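Local coordinates for protein gdp-l-fucose synthetase (Naegleria fowleri, PDB 6AQZ) that binds NADP and probably makes GDP-L-fucose by epimerising and reducing a GDP-4-keto-6-deoxymannose precursor, at residues V26-G31 with Y76-V81; V99-D104 with N156-A161; K214-Q219 with D281-T286. One frame throughout, in Å; residues are numbered along the deposited sequence.

Contact 1 (V26-G31 with Y76-V81); sequences VILVTG and YRPTYV. With NAP (NADP nicotinamide-adenine-dinucleotide phosphate), chain G.
Two parallel bridges, I27 with Y80 and L28 with V81, put successive residues on opposite faces of the sheet. I27 and Y80 run alongside one another on the same face, and I27 CG1 meets Y80 CB at 4.1 Å. The phenol then runs away from I27, so only the root of the tyrosine packs here. On the other face L28, with CG anti to the backbone N (chi1 -161°), rests its CB on P78 CB at 3.8 Å and on V81 CG2. Its CD1 reaches out to Y76 CD2, the two side chains crossing at about a right angle; F73 of helix 66-76 backs L28, P78 and V81. At the start of its strand, V26 brings CG1 to 3.3 Å from Y76 O, at the C-terminal end of helix 66-76.

Backbone bonds fix the register. V26 O is gripped twice in its carbonyl plane, by T79 N at 2.8 Å and by the straighter Y80 N (163° at the hydrogen). L28 N then donates to Y80 O at 2.9 Å, from 26° above that carbonyl plane. T79 OG1 also accepts from V26 N at 3.3 Å and is bonded to D25 OD1, which links the loop to the start of the strand. R77, with positive phi, marks where the chain leaves the helix.

Beyond T30 the chain turns at G31, whose CA comes within 3.2 Å of NAP O3B. A parallel strand that runs straight into a glycine-rich turn beside the cofactor ribose, with a sequence compatible with TGxxGxxG, is typical of the Rossmann fold.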
loop_
_atom_site.group_PDB
_atom_site.type_symbol
_atom_site.label_atom_id
_atom_site.label_comp_id
_atom_site.label_asym_id
_atom_site.label_seq_id
_atom_site.Cartn_x
_atom_site.Cartn_y
_atom_site.Cartn_z
ATOM N N VAL A 26 -27.552 3.654 14.420
ATOM C CA VAL A 26 -27.164 4.763 13.568
ATOM C C VAL A 26 -26.248 4.159 12.525
ATOM O O VAL A 26 -25.235 3.545 12.876
ATOM C CB VAL A 26 -26.436 5.863 14.364
ATOM C CG1 VAL A 26 -26.150 7.064 13.495
ATOM C CG2 VAL A 26 -27.209 6.251 15.615
ATOM N N ILE A 27 -26.599 4.315 11.253
ATOM C CA ILE A 27 -25.812 3.748 10.169
ATOM C C ILE A 27 -25.248 4.903 9.364
ATOM O O ILE A 27 -26.004 5.635 8.714
ATOM C CB ILE A 27 -26.622 2.814 9.261
ATOM C CG1 ILE A 27 -27.300 1.694 10.053
ATOM C CG2 ILE A 27 -25.707 2.228 8.188
ATOM C CD1 ILE A 27 -28.731 2.059 10.579
ATOM N N LEU A 28 -23.921 5.030 9.363
ATOM C CA LEU A 28 -23.216 6.084 8.646
ATOM C C LEU A 28 -22.769 5.563 7.286
ATOM O O LEU A 28 -22.099 4.529 7.206
ATOM C CB LEU A 28 -22.011 6.550 9.462
ATOM C CG LEU A 28 -21.374 7.903 9.151
ATOM C CD1 LEU A 28 -22.364 9.050 9.290
ATOM C CD2 LEU A 28 -20.126 8.112 10.036
ATOM N N VAL A 29 -23.149 6.267 6.221
ATOM C CA VAL A 29 -22.803 5.870 4.857
ATOM C C VAL A 29 -21.916 6.979 4.292
ATOM O O VAL A 29 -22.410 8.055 3.920
ATOM C CB VAL A 29 -24.039 5.643 3.972
ATOM C CG1 VAL A 29 -23.637 5.185 2.561
ATOM C CG2 VAL A 29 -24.985 4.622 4.592
ATOM N N THR A 30 -20.604 6.734 4.223
ATOM C CA THR A 30 -19.749 7.669 3.506
ATOM C C THR A 30 -19.952 7.457 2.020
ATOM O O THR A 30 -20.263 6.344 1.574
ATOM C CB THR A 30 -18.263 7.489 3.851
ATOM O OG1 THR A 30 -17.730 6.374 3.120
ATOM C CG2 THR A 30 -18.059 7.293 5.368
ATOM N N GLY A 31 -19.763 8.525 1.247
ATOM C CA GLY A 31 -20.051 8.440 -0.178
ATOM C C GLY A 31 -21.494 8.079 -0.474
ATOM O O GLY A 31 -21.781 7.429 -1.488
ATOM N N TYR A 76 -22.920 11.755 15.173
ATOM C CA TYR A 76 -23.937 10.725 14.986
ATOM C C TYR A 76 -23.687 9.451 15.784
ATOM O O TYR A 76 -24.634 8.683 15.990
ATOM C CB TYR A 76 -24.065 10.364 13.494
ATOM C CG TYR A 76 -24.483 11.537 12.620
ATOM C CD1 TYR A 76 -25.771 12.053 12.691
ATOM C CD2 TYR A 76 -23.587 12.134 11.740
ATOM C CE1 TYR A 76 -26.164 13.135 11.916
ATOM C CE2 TYR A 76 -23.969 13.214 10.958
ATOM C CZ TYR A 76 -25.264 13.711 11.053
ATOM O OH TYR A 76 -25.662 14.779 10.282
ATOM N N ARG A 77 -22.447 9.209 16.243
ATOM C CA ARG A 77 -22.066 8.011 16.991
ATOM C C ARG A 77 -22.662 6.754 16.359
ATOM O O ARG A 77 -23.543 6.131 16.957
ATOM C CB ARG A 77 -22.516 8.107 18.454
ATOM C CG ARG A 77 -21.983 9.298 19.244
ATOM C CD ARG A 77 -20.467 9.243 19.465
ATOM N NE ARG A 77 -19.978 10.491 20.061
ATOM C CZ ARG A 77 -19.353 10.590 21.235
ATOM N NH1 ARG A 77 -19.100 9.503 21.963
ATOM N NH2 ARG A 77 -18.962 11.788 21.667
ATOM N N PRO A 78 -22.231 6.352 15.166
ATOM C CA PRO A 78 -22.890 5.232 14.487
ATOM C C PRO A 78 -22.564 3.896 15.140
ATOM O O PRO A 78 -21.499 3.721 15.742
ATOM C CB PRO A 78 -22.301 5.290 13.078
ATOM C CG PRO A 78 -20.936 5.816 13.315
ATOM C CD PRO A 78 -21.089 6.859 14.387
ATOM N N THR A 79 -23.492 2.934 14.976
ATOM C CA THR A 79 -23.255 1.523 15.287
ATOM C C THR A 79 -22.832 0.713 14.070
ATOM O O THR A 79 -22.299 -0.389 14.232
ATOM C CB THR A 79 -24.503 0.857 15.909
ATOM O OG1 THR A 79 -25.654 1.060 15.078
ATOM C CG2 THR A 79 -24.780 1.401 17.303
ATOM N N TYR A 80 -23.108 1.206 12.866
ATOM C CA TYR A 80 -22.698 0.554 11.636
ATOM C C TYR A 80 -22.193 1.619 10.684
ATOM O O TYR A 80 -22.620 2.772 10.743
ATOM C CB TYR A 80 -23.843 -0.251 11.011
ATOM C CG TYR A 80 -24.216 -1.446 11.872
ATOM C CD1 TYR A 80 -23.501 -2.632 11.790
ATOM C CD2 TYR A 80 -25.246 -1.367 12.818
ATOM C CE1 TYR A 80 -23.817 -3.725 12.606
ATOM C CE2 TYR A 80 -25.569 -2.455 13.640
ATOM C CZ TYR A 80 -24.857 -3.623 13.526
ATOM O OH TYR A 80 -25.175 -4.708 14.322
ATOM N N VAL A 81 -21.242 1.239 9.841
ATOM C CA VAL A 81 -20.685 2.136 8.847
ATOM C C VAL A 81 -20.628 1.393 7.518
ATOM O O VAL A 81 -20.118 0.267 7.448
ATOM C CB VAL A 81 -19.298 2.659 9.275
ATOM C CG1 VAL A 81 -18.570 3.352 8.108
ATOM C CG2 VAL A 81 -19.457 3.626 10.411
HETATM P PA NAP G . -19.463 8.046 -7.128
HETATM O O1A NAP G . -18.383 8.779 -7.865
HETATM O O2A NAP G . -20.813 7.799 -7.749
HETATM O O5B NAP G . -19.747 8.734 -5.652
HETATM C C5B NAP G . -18.580 8.616 -4.917
HETATM C C4B NAP G . -18.889 9.196 -3.510
HETATM O O4B NAP G . -17.668 9.526 -2.800
HETATM C C3B NAP G . -19.798 10.489 -3.593
HETATM O O3B NAP G . -20.706 10.503 -2.525
HETATM C C2B NAP G . -18.781 11.599 -3.290
HETATM O O2B NAP G . -19.287 12.636 -2.620
HETATM C C1B NAP G . -17.904 10.806 -2.229
HETATM N N9A NAP G . -16.627 11.465 -1.981
HETATM C C8A NAP G . -15.555 11.570 -2.843
HETATM N N7A NAP G . -14.507 12.239 -2.311
HETATM C C5A NAP G . -14.941 12.592 -1.044
HETATM C C6A NAP G . -14.312 13.297 -0.021
HETATM N N6A NAP G . -13.011 13.771 -0.190
HETATM N N1A NAP G . -14.930 13.508 1.167
HETATM C C2A NAP G . -16.193 12.994 1.248
HETATM N N3A NAP G . -16.931 12.309 0.348
HETATM C C4A NAP G . -16.259 12.112 -0.811
HETATM O O3 NAP G . -18.662 6.610 -6.843
HETATM P PN NAP G . -19.617 5.336 -6.826
HETATM O O1N NAP G . -20.747 5.441 -5.875
HETATM O O2N NAP G . -19.743 4.668 -8.177
HETATM O O5D NAP G . -18.630 4.126 -6.037
HETATM C C5D NAP G . -18.562 4.293 -4.677
HETATM C C4D NAP G . -17.756 3.103 -4.206
HETATM O O4D NAP G . -18.060 1.998 -5.075
HETATM C C3D NAP G . -16.204 3.439 -4.432
HETATM O O3D NAP G . -15.472 2.980 -3.348
HETATM C C2D NAP G . -15.868 2.671 -5.729
HETATM O O2D NAP G . -14.595 2.154 -5.766
HETATM C C1D NAP G . -16.853 1.471 -5.613
HETATM N N1N NAP G . -17.057 0.838 -6.948
HETATM C C2N NAP G . -17.819 1.441 -7.952
HETATM C C3N NAP G . -17.952 0.837 -9.185
HETATM C C7N NAP G . -18.762 1.504 -10.254
HETATM O O7N NAP G . -18.845 1.058 -11.411
HETATM N N7N NAP G . -19.452 2.683 -9.950
HETATM C C4N NAP G . -17.303 -0.454 -9.512
HETATM C C5N NAP G . -16.497 -1.014 -8.385
HETATM C C6N NAP G . -16.407 -0.396 -7.205
HETATM P P2B NAP G . -19.976 14.028 -3.634
HETATM O O1X NAP G . -21.163 13.334 -4.226
HETATM O O2X NAP G . -20.251 15.042 -2.521
HETATM O O3X NAP G . -18.808 14.292 -4.538
#

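Contact 2 (V99-D104 with N156-A161); sequences VSFWLD and NAYAYA. With NAP (NADP nicotinamide-adenine-dinucleotide phosphate), chain G.
W102 lays the edge of its indole along the backbone of helix 156-161: CZ3 comes to 3.5 Å from A161 N, while A157 O and Y160 C lie near the ring plane. Its CG stands anti to the backbone N (chi1 171°), which carries the six-membered ring across to the neighbouring helix, where CE3 meets A161 CB at 4.0 Å and CZ3 meets Y160 CB. The pyrrole end serves another partner, as NE1 bonds to N110 OD1 of the second subunit, and W171 of that subunit meets the indole.

The axes of the two short segments run nearly parallel, 13° apart, and approach to 7.8 Å. Alanines permit this closeness. A157 CB sits between the neighbouring residues F101 and W102, 4.0 Å from F101 CB and 4.1 Å from W102 CB. F101, with CG anti to its carbonyl carbon, puts CD1 against Y158 CB at an oblique crossing, so it touches the tyrosine at its root and leaves the phenol to the cofactor.

Y158, with CG anti to the backbone N, extends its ring toward NAP, whose ribose hydroxyl O2D donates to OH across a short 2.5 Å. K162, one turn further along, also bonds to NAP, and the spacing matches the YxxxK signature of short-chain dehydrogenases. All contacts between the two segments are apolar or van der Waals, so the helices are packed rather than bonded together; the short bond from O2D places the phenol oxygen at the nicotinamide ribose, where the nearby K162 would probably favour a lowered tyrosine pKa, as in other short-chain dehydrogenases.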
loop_
_atom_site.group_PDB
_atom_site.type_symbol
_atom_site.label_atom_id
_atom_site.label_comp_id
_atom_site.label_asym_id
_atom_site.label_seq_id
_atom_site.Cartn_x
_atom_site.Cartn_y
_atom_site.Cartn_z
ATOM N N VAL A 99 -0.174 10.433 -7.988
ATOM C CA VAL A 99 0.081 10.854 -6.610
ATOM C C VAL A 99 -1.226 11.099 -5.871
ATOM O O VAL A 99 -1.455 10.557 -4.781
ATOM C CB VAL A 99 0.968 12.114 -6.608
ATOM C CG1 VAL A 99 0.885 12.845 -5.302
ATOM C CG2 VAL A 99 2.411 11.733 -6.859
ATOM N N SER A 100 -2.141 11.844 -6.495
ATOM C CA SER A 100 -3.396 12.169 -5.824
ATOM C C SER A 100 -4.251 10.919 -5.595
ATOM O O SER A 100 -4.840 10.748 -4.522
ATOM C CB SER A 100 -4.147 13.207 -6.644
ATOM O OG SER A 100 -3.570 14.482 -6.480
ATOM N N PHE A 101 -4.301 10.012 -6.573
ATOM C CA PHE A 101 -5.091 8.801 -6.383
ATOM C C PHE A 101 -4.584 7.976 -5.208
ATOM O O PHE A 101 -5.377 7.277 -4.561
ATOM C CB PHE A 101 -5.099 7.948 -7.647
ATOM C CG PHE A 101 -6.062 8.421 -8.699
ATOM C CD1 PHE A 101 -7.380 7.994 -8.688
ATOM C CD2 PHE A 101 -5.646 9.264 -9.712
ATOM C CE1 PHE A 101 -8.289 8.430 -9.671
ATOM C CE2 PHE A 101 -6.530 9.692 -10.692
ATOM C CZ PHE A 101 -7.853 9.277 -10.671
ATOM N N TRP A 102 -3.264 7.985 -4.952
ATOM C CA TRP A 102 -2.762 7.303 -3.764
ATOM C C TRP A 102 -3.124 8.082 -2.499
ATOM O O TRP A 102 -3.797 7.561 -1.604
ATOM C CB TRP A 102 -1.248 7.092 -3.841
ATOM C CG TRP A 102 -0.715 6.603 -2.534
ATOM C CD1 TRP A 102 0.018 7.313 -1.635
ATOM C CD2 TRP A 102 -0.940 5.310 -1.946
ATOM N NE1 TRP A 102 0.278 6.544 -0.533
ATOM C CE2 TRP A 102 -0.297 5.309 -0.693
ATOM C CE3 TRP A 102 -1.604 4.149 -2.373
ATOM C CZ2 TRP A 102 -0.274 4.179 0.152
ATOM C CZ3 TRP A 102 -1.623 3.045 -1.523
ATOM C CH2 TRP A 102 -0.942 3.062 -0.275
ATOM N N LEU A 103 -2.714 9.354 -2.429
ATOM C CA LEU A 103 -2.847 10.126 -1.192
ATOM C C LEU A 103 -4.306 10.320 -0.798
ATOM O O LEU A 103 -4.675 10.076 0.358
ATOM C CB LEU A 103 -2.165 11.493 -1.330
ATOM C CG LEU A 103 -0.666 11.450 -1.606
ATOM C CD1 LEU A 103 -0.073 12.832 -1.811
ATOM C CD2 LEU A 103 0.003 10.663 -0.481
ATOM N N ASP A 104 -5.146 10.775 -1.741
ATOM C CA ASP A 104 -6.540 11.055 -1.408
ATOM C C ASP A 104 -7.241 9.814 -0.903
ATOM O O ASP A 104 -8.006 9.873 0.071
ATOM C CB ASP A 104 -7.283 11.597 -2.620
ATOM C CG ASP A 104 -6.844 12.988 -2.986
ATOM O OD1 ASP A 104 -5.983 13.546 -2.267
ATOM O OD2 ASP A 104 -7.375 13.525 -3.972
ATOM N N ASN A 156 -2.646 1.894 -11.038
ATOM C CA ASN A 156 -2.114 1.121 -9.921
ATOM C C ASN A 156 -2.132 1.892 -8.601
ATOM O O ASN A 156 -2.174 1.262 -7.539
ATOM C CB ASN A 156 -0.723 0.568 -10.248
ATOM C CG ASN A 156 0.307 1.634 -10.565
ATOM O OD1 ASN A 156 0.061 2.843 -10.491
ATOM N ND2 ASN A 156 1.476 1.169 -10.965
ATOM N N ALA A 157 -2.162 3.222 -8.624
ATOM C CA ALA A 157 -2.290 3.950 -7.361
ATOM C C ALA A 157 -3.673 3.744 -6.751
ATOM O O ALA A 157 -3.811 3.439 -5.563
ATOM C CB ALA A 157 -2.008 5.443 -7.565
ATOM N N TYR A 158 -4.716 3.938 -7.547
ATOM C CA TYR A 158 -6.049 3.624 -7.063
ATOM C C TYR A 158 -6.122 2.163 -6.624
ATOM O O TYR A 158 -6.646 1.852 -5.550
ATOM C CB TYR A 158 -7.059 3.943 -8.170
ATOM C CG TYR A 158 -8.481 3.618 -7.848
ATOM C CD1 TYR A 158 -9.271 4.535 -7.174
ATOM C CD2 TYR A 158 -9.051 2.409 -8.235
ATOM C CE1 TYR A 158 -10.592 4.268 -6.885
ATOM C CE2 TYR A 158 -10.384 2.133 -7.947
ATOM C CZ TYR A 158 -11.142 3.074 -7.266
ATOM O OH TYR A 158 -12.455 2.838 -6.961
ATOM N N ALA A 159 -5.554 1.257 -7.412
ATOM C CA ALA A 159 -5.679 -0.151 -7.073
ATOM C C ALA A 159 -4.993 -0.458 -5.739
ATOM O O ALA A 159 -5.571 -1.127 -4.878
ATOM C CB ALA A 159 -5.105 -1.006 -8.203
ATOM N N TYR A 160 -3.774 0.064 -5.531
ATOM C CA TYR A 160 -3.055 -0.217 -4.289
ATOM C C TYR A 160 -3.753 0.394 -3.083
ATOM O O TYR A 160 -3.808 -0.231 -2.016
ATOM C CB TYR A 160 -1.603 0.274 -4.378
ATOM C CG TYR A 160 -0.660 -0.747 -4.977
ATOM C CD1 TYR A 160 -0.585 -2.047 -4.463
ATOM C CD2 TYR A 160 0.143 -0.422 -6.058
ATOM C CE1 TYR A 160 0.280 -2.971 -5.012
ATOM C CE2 TYR A 160 1.009 -1.335 -6.601
ATOM C CZ TYR A 160 1.077 -2.605 -6.082
ATOM O OH TYR A 160 1.943 -3.512 -6.663
ATOM N N ALA A 161 -4.312 1.598 -3.235
ATOM C CA ALA A 161 -5.092 2.182 -2.146
ATOM C C ALA A 161 -6.256 1.275 -1.744
ATOM O O ALA A 161 -6.541 1.109 -0.548
ATOM C CB ALA A 161 -5.594 3.567 -2.549
HETATM P PA NAP G . -19.463 8.046 -7.128
HETATM O O1A NAP G . -18.383 8.779 -7.865
HETATM O O2A NAP G . -20.813 7.799 -7.749
HETATM O O5B NAP G . -19.747 8.734 -5.652
HETATM C C5B NAP G . -18.580 8.616 -4.917
HETATM C C4B NAP G . -18.889 9.196 -3.510
HETATM O O4B NAP G . -17.668 9.526 -2.800
HETATM C C3B NAP G . -19.798 10.489 -3.593
HETATM O O3B NAP G . -20.706 10.503 -2.525
HETATM C C2B NAP G . -18.781 11.599 -3.290
HETATM O O2B NAP G . -19.287 12.636 -2.620
HETATM C C1B NAP G . -17.904 10.806 -2.229
HETATM N N9A NAP G . -16.627 11.465 -1.981
HETATM C C8A NAP G . -15.555 11.570 -2.843
HETATM N N7A NAP G . -14.507 12.239 -2.311
HETATM C C5A NAP G . -14.941 12.592 -1.044
HETATM C C6A NAP G . -14.312 13.297 -0.021
HETATM N N6A NAP G . -13.011 13.771 -0.190
HETATM N N1A NAP G . -14.930 13.508 1.167
HETATM C C2A NAP G . -16.193 12.994 1.248
HETATM N N3A NAP G . -16.931 12.309 0.348
HETATM C C4A NAP G . -16.259 12.112 -0.811
HETATM O O3 NAP G . -18.662 6.610 -6.843
HETATM P PN NAP G . -19.617 5.336 -6.826
HETATM O O1N NAP G . -20.747 5.441 -5.875
HETATM O O2N NAP G . -19.743 4.668 -8.177
HETATM O O5D NAP G . -18.630 4.126 -6.037
HETATM C C5D NAP G . -18.562 4.293 -4.677
HETATM C C4D NAP G . -17.756 3.103 -4.206
HETATM O O4D NAP G . -18.060 1.998 -5.075
HETATM C C3D NAP G . -16.204 3.439 -4.432
HETATM O O3D NAP G . -15.472 2.980 -3.348
HETATM C C2D NAP G . -15.868 2.671 -5.729
HETATM O O2D NAP G . -14.595 2.154 -5.766
HETATM C C1D NAP G . -16.853 1.471 -5.613
HETATM N N1N NAP G . -17.057 0.838 -6.948
HETATM C C2N NAP G . -17.819 1.441 -7.952
HETATM C C3N NAP G . -17.952 0.837 -9.185
HETATM C C7N NAP G . -18.762 1.504 -10.254
HETATM O O7N NAP G . -18.845 1.058 -11.411
HETATM N N7N NAP G . -19.452 2.683 -9.950
HETATM C C4N NAP G . -17.303 -0.454 -9.512
HETATM C C5N NAP G . -16.497 -1.014 -8.385
HETATM C C6N NAP G . -16.407 -0.396 -7.205
HETATM P P2B NAP G . -19.976 14.028 -3.634
HETATM O O1X NAP G . -21.163 13.334 -4.226
HETATM O O2X NAP G . -20.251 15.042 -2.521
HETATM O O3X NAP G . -18.808 14.292 -4.538
#

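Contact 3 (K214-Q219 with D281-T286); sequences KCYKAQ and DAFNFT
Paired Cys sulfur-aromatic contacts join helix 207-221 to the chain at F283-F285, in what is probably the substrate-binding part of an extended short-chain dehydrogenase. C215 SG, held anti to the backbone N (chi1 -170°), lies between two phenylalanines and approaches both obliquely: it is 4.6 Å from the centroid of the F283 ring and 4.8 Å from that of F285. The nearest carbons are F283 CD2 and F285 CB. F225, on strand 225-228, also packs on C215 and F285.

Apolar packing extends from this sulfur along the helix. Y216 and F283 cross at about a right angle; F283 CE1 comes to the edge of the tyrosine ring, in its plane, at 4.0 Å from Y216 CD2, while Y216 CA stands over one face of the F283 ring, offset toward the rim. F283 is also packed by V329, F332 and L333 of helix 321-335, and Y216 stacks on Y336. F285, with CG anti to its backbone N, places its ring on the other side of C215 SG from F283, so that CE1 meets A218 CB at 3.7 Å and CD1 lies along Q219 CB.

The polar interactions centre on the Q219 amide, whose main partner is F283 O, just before N284 takes positive phi. The Q219 chain is extended, which delivers its amide to the F283 carbonyl, the amide plane standing 80° from the F283 ring. One water donates to both Q219 OE1 and F283 O, and a second accepts from T286 N and, weakly, from Q219 NE2. The direct bond runs from Q219 NE2 to F283 O at 3.0 Å; the oxygen lies near the glutamine amide plane, whereas the nitrogen sits 45° above the plane of the carbonyl.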
loop_
_atom_site.group_PDB
_atom_site.type_symbol
_atom_site.label_atom_id
_atom_site.label_comp_id
_atom_site.label_asym_id
_atom_site.label_seq_id
_atom_site.Cartn_x
_atom_site.Cartn_y
_atom_site.Cartn_z
ATOM N N LYS A 214 -24.661 9.515 -24.518
ATOM C CA LYS A 214 -24.405 9.579 -25.950
ATOM C C LYS A 214 -25.675 9.320 -26.748
ATOM O O LYS A 214 -25.965 10.032 -27.721
ATOM C CB LYS A 214 -23.326 8.557 -26.321
ATOM C CG LYS A 214 -22.037 9.149 -26.831
ATOM C CD LYS A 214 -20.844 8.559 -26.130
ATOM C CE LYS A 214 -19.970 7.783 -27.106
ATOM N NZ LYS A 214 -19.953 8.473 -28.433
ATOM N N CYS A 215 -26.454 8.318 -26.337
ATOM C CA CYS A 215 -27.687 8.003 -27.041
ATOM C C CYS A 215 -28.679 9.155 -26.903
ATOM O O CYS A 215 -29.403 9.488 -27.854
ATOM C CB CYS A 215 -28.269 6.688 -26.517
ATOM S SG CYS A 215 -29.650 6.023 -27.507
ATOM N N TYR A 216 -28.744 9.749 -25.708
ATOM C CA TYR A 216 -29.585 10.914 -25.479
ATOM C C TYR A 216 -29.216 12.067 -26.409
ATOM O O TYR A 216 -30.099 12.704 -26.989
ATOM C CB TYR A 216 -29.473 11.338 -24.015
ATOM C CG TYR A 216 -30.291 12.569 -23.645
ATOM C CD1 TYR A 216 -29.752 13.848 -23.801
ATOM C CD2 TYR A 216 -31.576 12.459 -23.111
ATOM C CE1 TYR A 216 -30.479 14.979 -23.454
ATOM C CE2 TYR A 216 -32.304 13.583 -22.763
ATOM C CZ TYR A 216 -31.754 14.842 -22.938
ATOM O OH TYR A 216 -32.480 15.967 -22.595
ATOM N N LYS A 217 -27.914 12.342 -26.576
ATOM C CA LYS A 217 -27.493 13.419 -27.470
ATOM C C LYS A 217 -27.876 13.122 -28.917
ATOM O O LYS A 217 -28.327 14.016 -29.648
ATOM C CB LYS A 217 -25.983 13.655 -27.346
ATOM C CG LYS A 217 -25.499 14.297 -26.024
ATOM C CD LYS A 217 -23.942 14.300 -25.927
ATOM C CE LYS A 217 -23.431 14.765 -24.552
ATOM N NZ LYS A 217 -21.957 15.050 -24.521
ATOM N N ALA A 218 -27.736 11.864 -29.330
ATOM C CA ALA A 218 -28.060 11.462 -30.689
ATOM C C ALA A 218 -29.545 11.625 -30.984
ATOM O O ALA A 218 -29.926 12.021 -32.093
ATOM C CB ALA A 218 -27.629 10.016 -30.910
ATOM N N GLN A 219 -30.398 11.341 -29.999
ATOM C CA GLN A 219 -31.835 11.472 -30.207
ATOM C C GLN A 219 -32.248 12.943 -30.292
ATOM O O GLN A 219 -33.044 13.329 -31.157
ATOM C CB GLN A 219 -32.573 10.760 -29.065
ATOM C CG GLN A 219 -34.092 10.754 -29.234
ATOM C CD GLN A 219 -34.782 9.806 -28.259
ATOM O OE1 GLN A 219 -34.646 9.924 -27.030
ATOM N NE2 GLN A 219 -35.540 8.860 -28.809
ATOM N N ASP A 281 -32.859 0.677 -27.590
ATOM C CA ASP A 281 -34.279 0.353 -27.561
ATOM C C ASP A 281 -34.995 0.851 -26.316
ATOM O O ASP A 281 -36.231 0.822 -26.294
ATOM C CB ASP A 281 -34.481 -1.161 -27.649
ATOM C CG ASP A 281 -33.984 -1.743 -28.942
ATOM O OD1 ASP A 281 -34.083 -1.053 -29.980
ATOM O OD2 ASP A 281 -33.498 -2.893 -28.915
ATOM N N ALA A 282 -34.283 1.424 -25.344
ATOM C CA ALA A 282 -34.943 1.939 -24.150
ATOM C C ALA A 282 -35.200 3.431 -24.265
ATOM O O ALA A 282 -36.159 3.939 -23.678
ATOM C CB ALA A 282 -34.103 1.674 -22.895
ATOM N N PHE A 283 -34.385 4.121 -25.055
ATOM C CA PHE A 283 -34.658 5.488 -25.443
ATOM C C PHE A 283 -35.649 5.568 -26.593
ATOM O O PHE A 283 -36.160 6.662 -26.862
ATOM C CB PHE A 283 -33.358 6.171 -25.857
ATOM C CG PHE A 283 -32.604 6.789 -24.723
ATOM C CD1 PHE A 283 -33.018 7.989 -24.174
ATOM C CD2 PHE A 283 -31.466 6.171 -24.210
ATOM C CE1 PHE A 283 -32.307 8.568 -23.137
ATOM C CE2 PHE A 283 -30.761 6.738 -23.172
ATOM C CZ PHE A 283 -31.181 7.938 -22.633
ATOM N N ASN A 284 -35.969 4.424 -27.213
ATOM C CA ASN A 284 -36.714 4.365 -28.471
ATOM C C ASN A 284 -35.997 5.159 -29.558
ATOM O O ASN A 284 -36.618 5.873 -30.350
ATOM C CB ASN A 284 -38.158 4.836 -28.297
ATOM C CG ASN A 284 -38.969 3.898 -27.430
ATOM O OD1 ASN A 284 -38.894 2.673 -27.577
ATOM N ND2 ASN A 284 -39.738 4.462 -26.514
ATOM N N PHE A 285 -34.670 5.052 -29.574
ATOM C CA PHE A 285 -33.877 5.717 -30.595
ATOM C C PHE A 285 -34.001 4.984 -31.926
ATOM O O PHE A 285 -33.709 3.786 -32.011
ATOM C CB PHE A 285 -32.423 5.795 -30.147
ATOM C CG PHE A 285 -31.513 6.443 -31.142
ATOM C CD1 PHE A 285 -31.552 7.816 -31.346
ATOM C CD2 PHE A 285 -30.583 5.689 -31.841
ATOM C CE1 PHE A 285 -30.701 8.417 -32.251
ATOM C CE2 PHE A 285 -29.728 6.283 -32.748
ATOM C CZ PHE A 285 -29.781 7.649 -32.953
ATOM N N THR A 286 -34.393 5.726 -32.977
ATOM C CA THR A 286 -34.675 5.152 -34.288
ATOM C C THR A 286 -33.583 5.418 -35.319
ATOM O O THR A 286 -33.700 4.960 -36.460
ATOM C CB THR A 286 -36.026 5.672 -34.833
ATOM O OG1 THR A 286 -35.910 7.036 -35.290
ATOM C CG2 THR A 286 -37.111 5.591 -33.770
HETATM O O HOH W 1 -35.031 8.632 -32.134
HETATM O O HOH W 2 -36.843 9.277 -25.398
#

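From the N terminus, contact 1 closes first, pairing strand 26-30 with strand 80-83 after a 44-residue excursion through helix 35-46, strand 52-55 and helix 66-76. The chain then passes to helix 98-118, and contact 2 closes a 51-residue loop by bringing helix 156-179 beside it. Contact 3 spans 61 residues, joining helix 207-221 to the chain at F283-F285. The three are in series, with none nested or crossed. Contacts 1 and 2 have centres 25 Å apart and share NADP, one at the adenosine ribose and the other at the nicotinamide ribose. Contact 3 lies on the opposite side of the chain's centre from contact 1, their centres 39 Å apart.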